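Side-chain contacts in cellulosomal scaffoldin adaptor protein B (Acetivibrio cellulolyticus, PDB 3FNK), which carries cohesin modules that bind dockerins in cellulosome assembly, the chain here being its second type II cohesin module: residues Y16-A21 with E25-T30; T37-Y42 with G118-V123. All blocks are in the same frame, centred on the assembly; numbering follows the deposited sequence. Where two conformers were deposited one is given.

In the fold
Both contacts belong to the β-sandwich of the cohesin module, their centres about 20 Å apart. Contact 1 comes first along the chain and closes before contact 2 opens; it joins the end of strand 11-16 and the following loop to strand 26-34, where strand 11-16 runs out into the loop. Contact 2 lies nearer the middle, where strand 39-47 of the antiparallel sheet packs through the interior on strand 118-127 of the mixed sheet. Strands 26-34 and 118-127 are neighbours, and a probable hydrogen bond from Ala29 N to Val123 O (2.9 Å) ties the two contacts together. Contact 1 thus holds the loop to the sheet, while contact 2 packs the two sheets face to face.

Contact 1: Y16-A21 with E25-T30; sequences YDKNAA and EIIKAT
Tyr16 sits beside Ala29 as a non-hydrogen-bonded antiparallel pair, the last rung where strand 11-16 of the cohesin β-sandwich meets strand 26-34 before the chain loops away. Its ring takes the Ala29 methyl at the edge, in plane, with CE1 3.9 Å from Ala29 CB, while Tyr16 CB lies against Ile27 CG2. The side chain also packs on Val135, Pro169 and Ile172.

Asp17 grips Lys28 twice. Its backbone N donates to Lys28 O at 3.1 Å, and Lys28 N returns a bond to Asp17 OD1 at 3.2 Å. With chi1 at 69°, the carboxylate is folded in between its own backbone N and carbonyl carbon, which turns it back over strand 26-34. The Lys28 N-H meets OD1 from above the carboxylate plane, 58° out of it. OD2 rests beside the Lys28 methylenes. The ammonium itself goes past to Pro58 O, leaving Lys28 NZ 4.5 Å from Asp17 OD2, too far for a salt bridge, though the opposite charges may still attract.

Lys18 leans over Ile27, its CG near Ile27 CG1, and its bent chain brings NZ back to a weak hydrogen bond with Ile26 O. Its backbone carbonyl fares worse: Lys18 O is buried without a polar partner and is pressed by Ile27 CG2 at 3.2 Å.

After the loop has swung outward, Ala21 returns to the strand, its N bonded to Asn173 OD1. The Ala21 methyl fits between the flank of Ile27 and the side chain of Glu25, with CB 4.0 Å from Ile27 CG1. Glu25 OE2 accepts a hydrogen bond from Glu22 N, and that same oxygen lies 3.2 Å from Ala21 CB.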
loop_
_atom_site.group_PDB
_atom_site.type_symbol
_atom_site.label_atom_id
_atom_site.label_comp_id
_atom_site.label_asym_id
_atom_site.label_seq_id
_atom_site.Cartn_x
_atom_site.Cartn_y
_atom_site.Cartn_z
ATOM N N TYR A 16 5.166 9.598 0.269
ATOM C CA TYR A 16 5.296 10.131 1.648
ATOM C C TYR A 16 4.791 11.531 1.757
ATOM O O TYR A 16 4.966 12.324 0.840
ATOM C CB TYR A 16 6.738 10.147 2.112
ATOM C CG TYR A 16 7.413 8.816 2.046
ATOM C CD1 TYR A 16 6.795 7.682 2.562
ATOM C CD2 TYR A 16 8.692 8.681 1.477
ATOM C CE1 TYR A 16 7.407 6.448 2.494
ATOM C CE2 TYR A 16 9.327 7.429 1.418
ATOM C CZ TYR A 16 8.670 6.326 1.931
ATOM O OH TYR A 16 9.248 5.068 1.902
ATOM N N ASP A 17 4.179 11.873 2.883
ATOM C CA ASP A 17 3.842 13.263 3.077
ATOM C C ASP A 17 5.096 14.086 3.406
ATOM O O ASP A 17 5.077 15.290 3.254
ATOM C CB ASP A 17 2.672 13.473 4.059
ATOM C CG ASP A 17 3.009 13.126 5.503
ATOM O OD1 ASP A 17 4.060 12.530 5.812
ATOM O OD2 ASP A 17 2.170 13.464 6.355
ATOM N N LYS A 18 6.175 13.407 3.814
ATOM C CA LYS A 18 7.496 14.003 3.979
ATOM C C LYS A 18 8.617 12.970 3.866
ATOM O O LYS A 18 8.449 11.795 4.222
ATOM C CB LYS A 18 7.613 14.782 5.300
ATOM C CG LYS A 18 7.820 13.906 6.532
ATOM C CD LYS A 18 7.387 14.620 7.801
ATOM C CE LYS A 18 5.922 14.987 7.733
ATOM N NZ LYS A 18 5.327 14.936 9.094
ATOM N N ASN A 19 9.764 13.456 3.399
ATOM C CA ASN A 19 10.996 12.702 3.143
ATOM C C ASN A 19 11.916 12.659 4.355
ATOM O O ASN A 19 12.788 11.783 4.484
ATOM C CB ASN A 19 11.743 13.363 1.961
ATOM C CG ASN A 19 11.364 14.875 1.762
ATOM O OD1 ASN A 19 10.827 15.546 2.667
ATOM N ND2 ASN A 19 11.648 15.397 0.563
ATOM N N ALA A 20 11.714 13.615 5.256
ATOM C CA ALA A 20 12.568 13.747 6.450
ATOM C C ALA A 20 11.764 14.003 7.717
ATOM O O ALA A 20 10.795 14.772 7.691
ATOM C CB ALA A 20 13.607 14.869 6.248
ATOM N N ALA A 21 12.180 13.374 8.821
ATOM C CA ALA A 21 11.509 13.578 10.117
ATOM C C ALA A 21 12.374 13.206 11.326
ATOM O O ALA A 21 13.263 12.363 11.219
ATOM C CB ALA A 21 10.177 12.830 10.150
ATOM N N GLU A 25 8.624 11.451 15.299
ATOM C CA GLU A 25 7.683 11.985 14.306
ATOM C C GLU A 25 7.165 10.859 13.414
ATOM O O GLU A 25 7.884 9.860 13.191
ATOM C CB GLU A 25 8.359 13.016 13.402
ATOM C CG GLU A 25 8.911 14.247 14.087
ATOM C CD GLU A 25 9.099 15.399 13.108
ATOM O OE1 GLU A 25 8.347 16.385 13.242
ATOM O OE2 GLU A 25 9.968 15.316 12.200
ATOM N N ILE A 26 5.942 11.052 12.903
ATOM C CA ILE A 26 5.294 10.097 11.992
ATOM C C ILE A 26 5.246 10.622 10.553
ATOM O O ILE A 26 4.837 11.768 10.298
ATOM C CB ILE A 26 3.839 9.716 12.427
ATOM C CG1 ILE A 26 2.912 10.943 12.393
ATOM C CG2 ILE A 26 3.824 9.050 13.810
ATOM C CD1 ILE A 26 1.588 10.690 11.703
ATOM N N ILE A 27 5.677 9.778 9.623
ATOM C CA ILE A 27 5.508 10.020 8.186
ATOM C C ILE A 27 4.341 9.131 7.739
ATOM O O ILE A 27 4.331 7.920 8.050
ATOM C CB ILE A 27 6.747 9.596 7.403
ATOM C CG1 ILE A 27 7.985 10.371 7.888
ATOM C CG2 ILE A 27 6.523 9.794 5.901
ATOM C CD1 ILE A 27 9.293 9.628 7.672
ATOM N N LYS A 28 3.361 9.704 7.038
ATOM C CA LYS A 28 2.369 8.857 6.400
ATOM C C LYS A 28 2.714 8.425 4.971
ATOM O O LYS A 28 2.994 9.256 4.090
ATOM C CB LYS A 28 0.941 9.373 6.529
ATOM C CG LYS A 28 0.624 10.682 5.935
ATOM C CD LYS A 28 -0.471 11.355 6.805
ATOM C CE LYS A 28 0.054 11.537 8.218
ATOM N NZ LYS A 28 -0.977 11.942 9.242
ATOM N N ALA A 29 2.732 7.103 4.797
ATOM C CA ALA A 29 3.015 6.451 3.530
ATOM C C ALA A 29 1.690 6.009 2.938
ATOM O O ALA A 29 0.913 5.318 3.610
ATOM C CB ALA A 29 3.926 5.270 3.752
ATOM N N THR A 30 1.422 6.460 1.712
ATOM C CA THR A 30 0.159 6.210 1.000
ATOM C C THR A 30 0.419 5.304 -0.216
ATOM O O THR A 30 1.255 5.630 -1.074
ATOM C CB THR A 30 -0.486 7.501 0.522
ATOM O OG1 THR A 30 -0.751 8.346 1.645
ATOM C CG2 THR A 30 -1.775 7.225 -0.210
#

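Contact 2: T37-Y42 with G118-V123; sequences TNFSGY and GTLAVV
Leu120 lays its CD2 methyl against the Phe39 ring and its CD1 methyl against both Phe39 and Tyr42, packing the opposed sheets of the cohesin β-sandwich together through buried side chains. Strand segments 39-42 and 118-123 run nearly parallel, 16° apart, with axes 9.2 Å from each other. CD2 reaches the far end of the Phe39 ring, 3.5 Å from Phe39 CE1, as the two side chains come at each other from opposite directions. CD1 touches Phe39 CZ and lies 3.7 Å from Tyr42 CD2.

Leu120 and Ala121 together form a classic β bulge against strand 26-34, and both direct their side chains at strand 39-42. With CG lodged between its backbone N and carbonyl carbon (chi1 71°), the Tyr42 ring lies along the pair: it slides past Leu120, and its hydroxyl end arrives at the methyl of Ala121, OH to CB 3.4 Å. Phe39 is also backed within its own strand, since Gly41 N sits over the centre of one ring face. Ile33 touches both Phe39 and Leu120.

Polar contact is left to one water, in the plane of the Tyr42 ring at its edge. It hydrogen-bonds to Tyr42 OH at 2.5 Å and donates to Leu120 O at 2.6 Å.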
loop_
_atom_site.group_PDB
_atom_site.type_symbol
_atom_site.label_atom_id
_atom_site.label_comp_id
_atom_site.label_asym_id
_atom_site.label_seq_id
_atom_site.Cartn_x
_atom_site.Cartn_y
_atom_site.Cartn_z
ATOM N N THR A 37 -6.698 -1.055 -15.012
ATOM C CA THR A 37 -7.951 -1.331 -15.716
ATOM C C THR A 37 -8.904 -2.194 -14.869
ATOM O O THR A 37 -8.541 -3.308 -14.466
ATOM C CB THR A 37 -7.639 -2.061 -17.042
ATOM O OG1 THR A 37 -6.800 -1.210 -17.838
ATOM C CG2 THR A 37 -8.909 -2.346 -17.825
ATOM N N ASN A 38 -10.107 -1.674 -14.612
ATOM C CA ASN A 38 -11.153 -2.421 -13.900
ATOM C C ASN A 38 -10.733 -2.938 -12.527
ATOM O O ASN A 38 -11.162 -4.000 -12.089
ATOM C CB ASN A 38 -11.692 -3.534 -14.827
ATOM C CG ASN A 38 -12.476 -2.958 -16.031
ATOM O OD1 ASN A 38 -12.998 -1.857 -15.947
ATOM N ND2 ASN A 38 -12.534 -3.699 -17.145
ATOM N N PHE A 39 -9.885 -2.170 -11.848
ATOM C CA PHE A 39 -9.259 -2.562 -10.581
ATOM C C PHE A 39 -10.331 -2.897 -9.536
ATOM O O PHE A 39 -11.320 -2.180 -9.413
ATOM C CB PHE A 39 -8.408 -1.400 -10.064
ATOM C CG PHE A 39 -7.869 -1.588 -8.652
ATOM C CD1 PHE A 39 -8.421 -0.863 -7.575
ATOM C CD2 PHE A 39 -6.790 -2.440 -8.405
ATOM C CE1 PHE A 39 -7.928 -1.022 -6.283
ATOM C CE2 PHE A 39 -6.291 -2.609 -7.109
ATOM C CZ PHE A 39 -6.860 -1.876 -6.045
ATOM N N SER A 40 -10.146 -3.984 -8.792
ATOM C CA SER A 40 -11.120 -4.298 -7.711
ATOM C C SER A 40 -10.512 -4.693 -6.369
ATOM O O SER A 40 -11.271 -5.009 -5.442
ATOM C CB SER A 40 -12.080 -5.401 -8.148
ATOM O OG SER A 40 -11.335 -6.579 -8.318
ATOM N N GLY A 41 -9.171 -4.722 -6.263
ATOM C CA GLY A 41 -8.522 -5.105 -4.991
ATOM C C GLY A 41 -7.026 -5.307 -5.093
ATOM O O GLY A 41 -6.480 -5.446 -6.191
ATOM N N TYR A 42 -6.347 -5.295 -3.954
ATOM C CA TYR A 42 -4.884 -5.359 -3.915
ATOM C C TYR A 42 -4.427 -6.213 -2.784
ATOM O O TYR A 42 -5.103 -6.291 -1.730
ATOM C CB TYR A 42 -4.259 -3.984 -3.665
ATOM C CG TYR A 42 -4.458 -3.418 -2.226
ATOM C CD1 TYR A 42 -3.556 -3.726 -1.194
ATOM C CD2 TYR A 42 -5.533 -2.604 -1.924
ATOM C CE1 TYR A 42 -3.735 -3.255 0.117
ATOM C CE2 TYR A 42 -5.713 -2.064 -0.589
ATOM C CZ TYR A 42 -4.819 -2.411 0.400
ATOM O OH TYR A 42 -4.974 -1.905 1.675
ATOM N N GLY A 118 -6.164 6.221 -7.893
ATOM C CA GLY A 118 -6.392 6.794 -6.598
ATOM C C GLY A 118 -5.634 6.104 -5.483
ATOM O O GLY A 118 -4.847 5.170 -5.697
ATOM N N THR A 119 -5.889 6.562 -4.271
ATOM C CA THR A 119 -5.178 5.997 -3.129
ATOM C C THR A 119 -5.919 4.746 -2.590
ATOM O O THR A 119 -7.154 4.666 -2.640
ATOM C CB THR A 119 -5.024 7.033 -2.019
ATOM O OG1 THR A 119 -6.328 7.431 -1.615
ATOM C CG2 THR A 119 -4.251 8.261 -2.547
ATOM N N LEU A 120 -5.125 3.819 -2.052
ATOM C CA LEU A 120 -5.581 2.503 -1.611
ATOM C C LEU A 120 -5.521 2.302 -0.111
ATOM O O LEU A 120 -6.325 1.567 0.448
ATOM C CB LEU A 120 -4.737 1.389 -2.277
ATOM C CG LEU A 120 -4.750 1.279 -3.810
ATOM C CD1 LEU A 120 -4.085 -0.016 -4.196
ATOM C CD2 LEU A 120 -6.167 1.331 -4.369
ATOM N N ALA A 121 -4.543 2.938 0.530
ATOM C CA ALA A 121 -4.172 2.585 1.877
ATOM C C ALA A 121 -3.125 3.546 2.417
ATOM O O ALA A 121 -2.164 3.961 1.693
ATOM C CB ALA A 121 -3.631 1.168 1.905
ATOM N N VAL A 122 -3.301 3.884 3.691
ATOM C CA VAL A 122 -2.368 4.739 4.402
ATOM C C VAL A 122 -1.864 4.022 5.651
ATOM O O VAL A 122 -2.637 3.491 6.460
ATOM C CB VAL A 122 -2.987 6.083 4.800
ATOM C CG1 VAL A 122 -1.895 7.040 5.304
ATOM C CG2 VAL A 122 -3.744 6.703 3.655
ATOM N N VAL A 123 -0.547 3.986 5.767
ATOM C CA VAL A 123 0.127 3.447 6.901
ATOM C C VAL A 123 1.006 4.569 7.479
ATOM O O VAL A 123 1.400 5.483 6.750
ATOM C CB VAL A 123 0.957 2.266 6.434
ATOM C CG1 VAL A 123 1.811 1.725 7.532
ATOM C CG2 VAL A 123 0.017 1.169 5.894
HETATM O O HOH W 1 -6.686 -0.229 2.309
#